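Local coordinates for type I modular polyketide synthase (Streptomyces albus subsp. albus, PDB 6IYR), which probably loads an acyl extender unit from its coenzyme A thioester onto the synthase's acyl carrier protein, through the acyltransferase domain of module 8 in salinomycin assembly, at residues Ser283-Val291 against Leu403-Ala413; Val211-His219 against Glu347-Thr355. All coordinates share one frame; numbering follows the deposited sequence.

In the fold
Contacts 1 and 2 both lie within the acyltransferase domain, their centres about 17 Å apart, and their segments alternate along the chain: 211-219, 283-291, 347-355, 403-413. Contact 2 adds a single bridge at the outer edge of the parallel sheet, on strand 215-218. Contact 1 sets the hairpin of strands 279-286 and 289-294, from the five-stranded mixed sheet, against helix 404-414, which packs on strand 419-421 of the parallel sheet. They meet at His-219, whose NE2 is probably hydrogen-bonded to Asn-285 OD1 and whose CB packs on Leu-403. The two sheets are thus joined next to the probable nucleophile elbow that follows strand 215-218.

Contact 1: Ser283-Val291 against Leu403-Ala413; sequences SVNGPQSTV and LTVGVQETIDA
One hydrogen bond crosses the contact, from the backbone N of Gln-288 to Glu-409 OE1, 2.9 Å long with 154° at the hydrogen. The donor comes from above the carboxylate, 59° out of its plane. Glu-409 reaches the hairpin turn because CG is anti to the backbone N (chi1 -178°) and the chain stays extended beyond it. OE1 also lies 3.1 Å from Ser-289 CB.

Apolar contacts flank the bond on the side of Pro-287. Its ring lies alongside the aliphatic part of Glu-409, the two running in opposite senses, with Pro-287 CD 3.7 Å from Glu-409 CG. One helical turn on, Ala-413 CB meets Pro-287 CG at 3.9 Å.

Backbone meets backbone at two glycines, where the CA atoms of Gly-286 and Gly-406 approach to 4.9 Å. Asn-285 and Gly-286 share Ser-289 as partner, a classic beta bulge. The axes of strand 283-286 and helix 404-413 approach to 6.7 Å.

Asn-285 ND2 bonds weakly to Ser-283 OG, while OD1 probably bonds to His-219. The contact packs the hairpin of the mixed sheet against the helix lying on the parallel sheet: helix 379-388 touches Pro-287 and Thr-410, and strand 419-421 lies against Val-407 and Ile-411.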
# COMPACT_ATOMS: atom_id res chain seq x y z
N SER A 283 13.96 -10.89 -1.28
CA SER A 283 13.21 -9.94 -2.08
C SER A 283 14.12 -8.97 -2.75
O SER A 283 15.18 -8.63 -2.21
CB SER A 283 12.13 -9.24 -1.21
OG SER A 283 12.67 -8.23 -0.41
N VAL A 284 13.77 -8.61 -3.97
CA VAL A 284 14.43 -7.52 -4.68
C VAL A 284 13.44 -6.39 -4.87
O VAL A 284 12.50 -6.52 -5.67
CB VAL A 284 14.91 -7.98 -6.06
CG1 VAL A 284 15.66 -6.86 -6.78
CG2 VAL A 284 15.78 -9.21 -5.90
N ASN A 285 13.67 -5.30 -4.15
CA ASN A 285 12.72 -4.21 -4.04
C ASN A 285 13.06 -2.96 -4.83
O ASN A 285 12.23 -2.09 -4.97
CB ASN A 285 12.53 -3.87 -2.59
CG ASN A 285 12.01 -5.05 -1.81
OD1 ASN A 285 11.35 -5.90 -2.36
ND2 ASN A 285 12.46 -5.19 -0.60
N GLY A 286 14.29 -2.88 -5.35
CA GLY A 286 14.75 -1.73 -6.12
C GLY A 286 16.15 -2.02 -6.62
O GLY A 286 16.77 -2.97 -6.18
N PRO A 287 16.65 -1.24 -7.57
CA PRO A 287 17.97 -1.52 -8.13
C PRO A 287 19.12 -1.55 -7.11
O PRO A 287 20.15 -2.14 -7.38
CB PRO A 287 18.19 -0.37 -9.14
CG PRO A 287 17.23 0.70 -8.74
CD PRO A 287 16.07 0.02 -8.09
N GLN A 288 18.94 -0.93 -5.94
CA GLN A 288 19.94 -1.00 -4.86
C GLN A 288 19.33 -1.37 -3.52
O GLN A 288 19.77 -0.90 -2.47
CB GLN A 288 20.64 0.34 -4.72
CG GLN A 288 21.48 0.72 -5.92
CD GLN A 288 22.90 0.24 -5.78
OE1 GLN A 288 23.43 -0.43 -6.67
NE2 GLN A 288 23.54 0.57 -4.66
N SER A 289 18.36 -2.27 -3.56
CA SER A 289 17.55 -2.49 -2.42
C SER A 289 17.02 -3.93 -2.38
O SER A 289 16.18 -4.32 -3.19
CB SER A 289 16.46 -1.42 -2.45
OG SER A 289 15.57 -1.63 -1.41
N THR A 290 17.59 -4.76 -1.50
CA THR A 290 17.28 -6.17 -1.45
C THR A 290 17.14 -6.60 -0.00
O THR A 290 17.56 -5.89 0.91
CB THR A 290 18.41 -7.04 -2.03
OG1 THR A 290 19.49 -7.02 -1.10
CG2 THR A 290 18.90 -6.51 -3.35
N VAL A 291 16.46 -7.73 0.19
CA VAL A 291 16.27 -8.32 1.51
C VAL A 291 16.78 -9.76 1.46
O VAL A 291 16.48 -10.51 0.52
CB VAL A 291 14.79 -8.23 1.97
CG1 VAL A 291 14.61 -8.90 3.33
CG2 VAL A 291 14.34 -6.77 2.09
N LEU A 403 6.99 0.42 0.80
CA LEU A 403 7.52 0.04 -0.50
C LEU A 403 7.56 1.21 -1.43
O LEU A 403 7.91 1.12 -2.60
CB LEU A 403 6.67 -1.07 -1.11
CG LEU A 403 7.00 -2.47 -0.58
CD1 LEU A 403 6.07 -3.51 -1.20
CD2 LEU A 403 8.44 -2.77 -0.91
N THR A 404 7.22 2.34 -0.87
CA THR A 404 7.19 3.56 -1.59
C THR A 404 8.62 4.04 -1.87
O THR A 404 8.94 4.39 -3.00
CB THR A 404 6.30 4.44 -0.71
OG1 THR A 404 5.38 5.20 -1.48
CG2 THR A 404 7.06 5.17 0.30
N VAL A 405 9.55 3.73 -0.97
CA VAL A 405 10.98 4.04 -1.21
C VAL A 405 11.56 3.20 -2.35
O VAL A 405 12.35 3.68 -3.16
CB VAL A 405 11.81 3.82 0.06
CG1 VAL A 405 13.31 3.95 -0.25
CG2 VAL A 405 11.38 4.82 1.13
N GLY A 406 11.21 1.92 -2.37
CA GLY A 406 11.72 1.03 -3.41
C GLY A 406 11.11 1.29 -4.78
O GLY A 406 11.79 1.23 -5.81
N VAL A 407 9.83 1.63 -4.81
CA VAL A 407 9.23 2.04 -6.11
C VAL A 407 9.92 3.31 -6.61
O VAL A 407 10.34 3.40 -7.77
CB VAL A 407 7.71 2.26 -5.99
CG1 VAL A 407 7.11 2.75 -7.33
CG2 VAL A 407 7.03 0.99 -5.50
N GLN A 408 10.11 4.27 -5.70
CA GLN A 408 10.72 5.55 -6.08
C GLN A 408 12.14 5.37 -6.59
O GLN A 408 12.55 5.98 -7.59
CB GLN A 408 10.73 6.50 -4.87
CG GLN A 408 11.19 7.91 -5.22
CD GLN A 408 10.23 8.60 -6.18
OE1 GLN A 408 10.54 8.81 -7.36
NE2 GLN A 408 9.03 8.85 -5.71
N GLU A 409 12.87 4.44 -5.97
CA GLU A 409 14.23 4.13 -6.41
C GLU A 409 14.24 3.54 -7.82
O GLU A 409 15.13 3.82 -8.63
CB GLU A 409 14.87 3.16 -5.40
CG GLU A 409 16.32 2.77 -5.69
CD GLU A 409 16.92 1.85 -4.61
OE1 GLU A 409 16.81 0.61 -4.71
OE2 GLU A 409 17.55 2.39 -3.70
N THR A 410 13.26 2.69 -8.15
CA THR A 410 13.26 2.16 -9.51
C THR A 410 12.75 3.16 -10.55
O THR A 410 13.32 3.25 -11.64
CB THR A 410 12.64 0.77 -9.67
OG1 THR A 410 11.53 0.82 -10.58
CG2 THR A 410 12.30 0.16 -8.40
N ILE A 411 11.74 3.94 -10.20
CA ILE A 411 11.30 5.08 -11.02
C ILE A 411 12.48 5.96 -11.33
O ILE A 411 12.69 6.35 -12.48
CB ILE A 411 10.24 5.94 -10.28
CG1 ILE A 411 8.96 5.16 -10.12
CG2 ILE A 411 9.98 7.27 -11.02
CD1 ILE A 411 7.87 5.87 -9.37
N ASP A 412 13.25 6.31 -10.31
CA ASP A 412 14.38 7.22 -10.52
C ASP A 412 15.42 6.61 -11.44
O ASP A 412 16.06 7.32 -12.20
CB ASP A 412 15.06 7.62 -9.20
CG ASP A 412 14.19 8.56 -8.35
OD1 ASP A 412 13.15 9.00 -8.85
OD2 ASP A 412 14.46 8.73 -7.13
N ALA A 413 15.69 5.33 -11.30
CA ALA A 413 16.78 4.76 -12.08
C ALA A 413 16.31 4.58 -13.52
O ALA A 413 17.10 4.60 -14.43
CB ALA A 413 17.21 3.43 -11.49

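Contact 2: Val211-His219 against Glu347-Thr355; sequences VAPAAVIGH and EVPFLSTVT
The outer edge of the central parallel sheet, at the strand leading into the probable nucleophile elbow, is where Val-216 pairs with Phe-350. A single bridge defines the pairing: Val-216 N donates to Pro-349 O at 2.9 Å and Leu-351 N returns to Val-216 O at 3.2 Å. Both carbonyls are met almost head-on (165° and 172° at oxygen). The touching parts run only 26° apart, so the pairing is parallel.

Beyond the bridge the backbones diverge, with CA separations growing from 4.7 Å at Ala-215 and Pro-349 to 6.7 Å at Gly-218 and Thr-353. Water 1 bridges the two backbones there, accepting from Gly-218 N and lying in hydrogen-bonding range of Leu-351 O. Thr-353 OG1 then comes within 2.8 Å of Gly-218 O.

Side chains meet on both faces. Val-216 lies nearly perpendicular to Val-348, and its CG2 approaches the Phe-350 ring obliquely, 3.8 Å from CD2. On the other face, Ile-217 and Leu-351 run alongside each other in the same sense, Ile-217 CG2 being 3.9 Å from Leu-351 CB. At the start, the Pro-349 ring rests on Ala-214 O.

Ser-352 OG accepts from the backbone N of both Val-354 and Thr-355, an ST turn and ST motif that bends the chain after the bridge. Strand 129-132 lines the inner side of strand 215-218, and helix 222-230 touches Val-216 and Phe-350. A parallel strand running into a GxSxG turn and then a helix, with Gly-218 as the first glycine, is characteristic of the alpha/beta hydrolase-like core of acyltransferases.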
# COMPACT_ATOMS: atom_id res chain seq x y z
N VAL A 211 -11.14 5.46 -8.03
CA VAL A 211 -9.83 5.07 -8.52
C VAL A 211 -9.81 3.56 -8.75
O VAL A 211 -9.59 2.79 -7.83
CB VAL A 211 -8.71 5.45 -7.53
CG1 VAL A 211 -7.36 5.08 -8.14
CG2 VAL A 211 -8.76 6.93 -7.27
N ALA A 212 -10.08 3.15 -9.98
CA ALA A 212 -10.14 1.74 -10.30
C ALA A 212 -8.73 1.26 -10.68
O ALA A 212 -7.98 1.96 -11.35
CB ALA A 212 -11.13 1.52 -11.43
N PRO A 213 -8.31 0.13 -10.13
CA PRO A 213 -6.93 -0.20 -10.51
C PRO A 213 -6.81 -0.65 -11.95
O PRO A 213 -7.54 -1.52 -12.37
CB PRO A 213 -6.54 -1.33 -9.54
CG PRO A 213 -7.80 -1.73 -8.81
CD PRO A 213 -8.95 -0.89 -9.29
N ALA A 214 -5.74 -0.25 -12.61
CA ALA A 214 -5.36 -0.84 -13.89
C ALA A 214 -4.54 -2.10 -13.74
O ALA A 214 -4.41 -2.90 -14.68
CB ALA A 214 -4.59 0.16 -14.72
N ALA A 215 -3.92 -2.25 -12.57
CA ALA A 215 -3.22 -3.48 -12.23
C ALA A 215 -2.90 -3.51 -10.73
O ALA A 215 -2.94 -2.46 -10.06
CB ALA A 215 -1.93 -3.60 -13.05
N VAL A 216 -2.72 -4.72 -10.22
CA VAL A 216 -2.29 -4.96 -8.85
C VAL A 216 -0.96 -5.72 -8.78
O VAL A 216 -0.59 -6.55 -9.64
CB VAL A 216 -3.33 -5.67 -7.98
CG1 VAL A 216 -4.68 -4.91 -7.98
CG2 VAL A 216 -3.54 -7.11 -8.46
N ILE A 217 -0.18 -5.36 -7.78
CA ILE A 217 1.05 -6.05 -7.49
C ILE A 217 1.12 -6.26 -5.99
O ILE A 217 0.71 -5.42 -5.21
CB ILE A 217 2.32 -5.38 -8.04
CG1 ILE A 217 2.47 -3.96 -7.53
CG2 ILE A 217 2.36 -5.45 -9.55
CD1 ILE A 217 3.78 -3.36 -7.97
N GLY A 218 1.64 -7.40 -5.62
CA GLY A 218 1.72 -7.79 -4.22
C GLY A 218 3.13 -8.23 -3.88
O GLY A 218 3.93 -8.61 -4.77
N HIS A 219 3.47 -8.08 -2.61
CA HIS A 219 4.79 -8.39 -2.12
C HIS A 219 4.63 -9.46 -1.04
O HIS A 219 4.00 -9.26 -0.03
CB HIS A 219 5.48 -7.12 -1.59
CG HIS A 219 6.94 -7.30 -1.32
ND1 HIS A 219 7.41 -8.17 -0.37
CD2 HIS A 219 8.02 -6.63 -1.79
CE1 HIS A 219 8.73 -8.11 -0.34
NE2 HIS A 219 9.12 -7.17 -1.18
N GLU A 347 -10.37 -10.23 -12.62
CA GLU A 347 -10.98 -9.09 -13.33
C GLU A 347 -10.09 -7.88 -13.44
O GLU A 347 -10.36 -7.00 -14.24
CB GLU A 347 -12.25 -8.66 -12.62
CG GLU A 347 -13.18 -9.80 -12.28
CD GLU A 347 -14.37 -9.31 -11.50
OE1 GLU A 347 -14.58 -8.08 -11.47
OE2 GLU A 347 -15.06 -10.14 -10.87
N VAL A 348 -9.08 -7.80 -12.57
CA VAL A 348 -8.08 -6.74 -12.65
C VAL A 348 -6.74 -7.41 -12.92
O VAL A 348 -6.41 -8.39 -12.27
CB VAL A 348 -7.95 -5.93 -11.32
CG1 VAL A 348 -6.88 -4.86 -11.48
CG2 VAL A 348 -9.27 -5.30 -10.93
N PRO A 349 -5.99 -6.88 -13.88
CA PRO A 349 -4.71 -7.48 -14.18
C PRO A 349 -3.86 -7.67 -12.91
O PRO A 349 -3.74 -6.72 -12.09
CB PRO A 349 -4.08 -6.45 -15.11
CG PRO A 349 -5.26 -5.84 -15.85
CD PRO A 349 -6.39 -5.86 -14.86
N PHE A 350 -3.26 -8.85 -12.78
CA PHE A 350 -2.45 -9.26 -11.62
C PHE A 350 -1.07 -9.66 -12.11
O PHE A 350 -0.90 -10.65 -12.85
CB PHE A 350 -3.17 -10.40 -10.89
CG PHE A 350 -2.43 -10.92 -9.67
CD1 PHE A 350 -1.27 -11.68 -9.80
CD2 PHE A 350 -3.04 -10.88 -8.43
CE1 PHE A 350 -0.62 -12.16 -8.67
CE2 PHE A 350 -2.44 -11.43 -7.31
CZ PHE A 350 -1.23 -12.07 -7.42
N LEU A 351 -0.09 -8.81 -11.82
CA LEU A 351 1.27 -9.04 -12.20
C LEU A 351 2.02 -9.75 -11.06
O LEU A 351 2.27 -9.18 -10.01
CB LEU A 351 1.95 -7.76 -12.61
CG LEU A 351 3.43 -7.85 -12.95
CD1 LEU A 351 3.70 -8.92 -13.99
CD2 LEU A 351 3.96 -6.50 -13.41
N SER A 352 2.30 -11.03 -11.25
CA SER A 352 2.94 -11.86 -10.23
C SER A 352 4.35 -11.41 -9.97
O SER A 352 5.18 -11.28 -10.89
CB SER A 352 2.94 -13.32 -10.66
OG SER A 352 3.56 -14.14 -9.67
N THR A 353 4.64 -11.21 -8.71
CA THR A 353 6.02 -10.94 -8.31
C THR A 353 6.73 -12.27 -8.01
O THR A 353 7.93 -12.29 -7.70
CB THR A 353 6.06 -10.04 -7.08
OG1 THR A 353 5.30 -10.64 -6.03
CG2 THR A 353 5.47 -8.69 -7.42
N VAL A 354 6.01 -13.38 -8.19
CA VAL A 354 6.65 -14.71 -8.15
C VAL A 354 7.18 -15.09 -9.51
O VAL A 354 8.38 -15.31 -9.70
CB VAL A 354 5.69 -15.81 -7.70
CG1 VAL A 354 6.41 -17.16 -7.64
CG2 VAL A 354 5.11 -15.49 -6.34
N THR A 355 6.31 -15.05 -10.51
CA THR A 355 6.73 -15.43 -11.85
C THR A 355 7.15 -14.29 -12.67
O THR A 355 7.75 -14.50 -13.72
CB THR A 355 5.62 -16.13 -12.60
OG1 THR A 355 4.59 -15.18 -12.92
CG2 THR A 355 5.07 -17.26 -11.75
O HOH W 1 1.88 -9.43 -7.47